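Local structure of beta-1,3-1,4-glucanase (Caldicellulosiruptor sp. F32, 5H4R) at residues 147-152 and 212-217. The protein probably hydrolyses mixed-linkage beta-1,3-1,4-glucans such as lichenan, as a glycoside hydrolase of family 5. The protein carries 1 engineered substitution. Numbering follows the deposited sequence.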
# COMPACT_ATOMS: atom_id res chain seq x y z
N GLY A 147 20.24 -9.48 -3.22
CA GLY A 147 20.25 -9.74 -4.63
C GLY A 147 19.14 -9.05 -5.39
O GLY A 147 19.24 -8.91 -6.61
N TYR A 148 18.08 -8.63 -4.69
CA TYR A 148 17.05 -7.79 -5.28
C TYR A 148 17.05 -6.48 -4.50
O TYR A 148 18.06 -5.78 -4.51
CB TYR A 148 15.72 -8.54 -5.36
CG TYR A 148 15.84 -9.81 -6.17
CD1 TYR A 148 15.97 -9.77 -7.55
CD2 TYR A 148 15.86 -11.05 -5.56
CE1 TYR A 148 16.11 -10.93 -8.29
CE2 TYR A 148 15.99 -12.22 -6.30
CZ TYR A 148 16.12 -12.14 -7.66
OH TYR A 148 16.26 -13.30 -8.41
N TYR A 149 15.96 -6.14 -3.80
CA TYR A 149 15.90 -4.94 -2.97
C TYR A 149 16.31 -5.33 -1.55
O TYR A 149 15.62 -6.12 -0.90
CB TYR A 149 14.50 -4.32 -2.98
CG TYR A 149 14.40 -2.97 -2.28
CD1 TYR A 149 14.61 -2.86 -0.91
CD2 TYR A 149 14.13 -1.81 -3.01
CE1 TYR A 149 14.54 -1.63 -0.28
CE2 TYR A 149 14.05 -0.58 -2.37
CZ TYR A 149 14.25 -0.51 -1.02
OH TYR A 149 14.17 0.72 -0.40
N TYR A 150 17.44 -4.82 -1.08
CA TYR A 150 17.79 -5.06 0.32
C TYR A 150 18.48 -3.82 0.91
O TYR A 150 19.53 -3.39 0.41
CB TYR A 150 18.67 -6.30 0.47
CG TYR A 150 18.51 -6.94 1.82
CD1 TYR A 150 17.32 -7.60 2.16
CD2 TYR A 150 19.51 -6.83 2.80
CE1 TYR A 150 17.15 -8.17 3.41
CE2 TYR A 150 19.34 -7.39 4.04
CZ TYR A 150 18.17 -8.07 4.34
OH TYR A 150 18.05 -8.59 5.60
N PRO A 151 17.93 -3.23 1.99
CA PRO A 151 18.42 -1.91 2.44
C PRO A 151 19.53 -1.96 3.49
O PRO A 151 19.34 -1.62 4.66
CB PRO A 151 17.15 -1.28 3.00
CG PRO A 151 16.42 -2.45 3.63
CD PRO A 151 16.66 -3.60 2.67
N ASN A 152 20.72 -2.38 3.07
CA ASN A 152 21.89 -2.18 3.91
C ASN A 152 23.10 -1.93 3.03
O ASN A 152 23.05 -2.07 1.80
CB ASN A 152 22.08 -3.34 4.91
CG ASN A 152 22.44 -4.67 4.27
OD1 ASN A 152 22.68 -4.79 3.06
ND2 ASN A 152 22.48 -5.71 5.12
N GLU A 212 19.29 4.92 6.18
CA GLU A 212 20.04 5.66 5.17
C GLU A 212 19.93 5.00 3.81
O GLU A 212 19.81 5.67 2.78
CB GLU A 212 21.50 5.79 5.60
CG GLU A 212 21.70 6.64 6.85
CD GLU A 212 21.20 8.07 6.68
OE1 GLU A 212 21.78 8.80 5.84
OE2 GLU A 212 20.23 8.47 7.39
N ALA A 213 20.01 3.67 3.78
CA ALA A 213 19.90 2.97 2.51
C ALA A 213 18.55 3.20 1.88
O ALA A 213 18.45 3.35 0.66
CB ALA A 213 20.14 1.47 2.73
N ILE A 214 17.48 3.23 2.69
CA ILE A 214 16.14 3.46 2.16
C ILE A 214 16.03 4.87 1.60
O ILE A 214 15.40 5.08 0.55
CB ILE A 214 15.07 3.19 3.25
CG1 ILE A 214 14.94 1.69 3.51
CG2 ILE A 214 13.68 3.72 2.82
CD1 ILE A 214 14.16 1.35 4.73
N ASN A 215 16.63 5.85 2.28
CA ASN A 215 16.67 7.21 1.74
C ASN A 215 17.34 7.23 0.37
O ASN A 215 16.83 7.85 -0.58
CB ASN A 215 17.39 8.15 2.70
CG ASN A 215 16.57 8.50 3.93
OD1 ASN A 215 15.34 8.41 3.92
ND2 ASN A 215 17.25 8.95 4.99
N LYS A 216 18.48 6.54 0.24
CA LYS A 216 19.20 6.50 -1.02
C LYS A 216 18.37 5.84 -2.10
O LYS A 216 18.30 6.32 -3.25
CB LYS A 216 20.52 5.74 -0.84
CG LYS A 216 21.26 5.40 -2.14
CD LYS A 216 21.76 6.66 -2.88
CE LYS A 216 22.69 6.28 -4.03
NZ LYS A 216 23.09 7.46 -4.85
N LEU A 217 17.75 4.70 -1.77
CA LEU A 217 16.99 3.96 -2.77
C LEU A 217 15.72 4.69 -3.18
O LEU A 217 15.29 4.58 -4.33
CB LEU A 217 16.68 2.57 -2.23
CG LEU A 217 17.94 1.71 -2.04
CD1 LEU A 217 17.67 0.48 -1.16
CD2 LEU A 217 18.50 1.27 -3.39
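P151 and A213 bring the backbones to 5.1 Å, CA to CA, where loop 147-152, beyond the C-terminal end of strand 135-139, meets helix 205-226 of the outer layer of the TIM barrel. The loop turns at P151, the centre of an inverse gamma turn closed by the N152 N to Y150 O bond. The helix presents A213, I214 and L217, with A213 and L217 one turn apart, as the L217 N to A213 O bond confirms. No hydrogen bond crosses, so the contact is largely apolar packing. A213 CB sits 3.6 Å from P151 C, against the turn's backbone, while P151 CB lies 3.7 Å from I214 CG1. Y149 and L217 meet tip to tip: CG of Y149, anti to the backbone N (chi1 -173°), starts the ring off in the direction of the helix. L217 CD1 makes an off-centre CH-pi contact 4.0 Å from the ring centroid, 30° off its normal, and lies nearest the hydroxyl end, 3.6 Å from Y149 CZ. V163 and V186 also touch this ring. An alanine in place of Y149 would probably open a gap beside L217, its CD1 losing the ring. Y149 OH lies 3.6 Å from both CB and CD1 of L217.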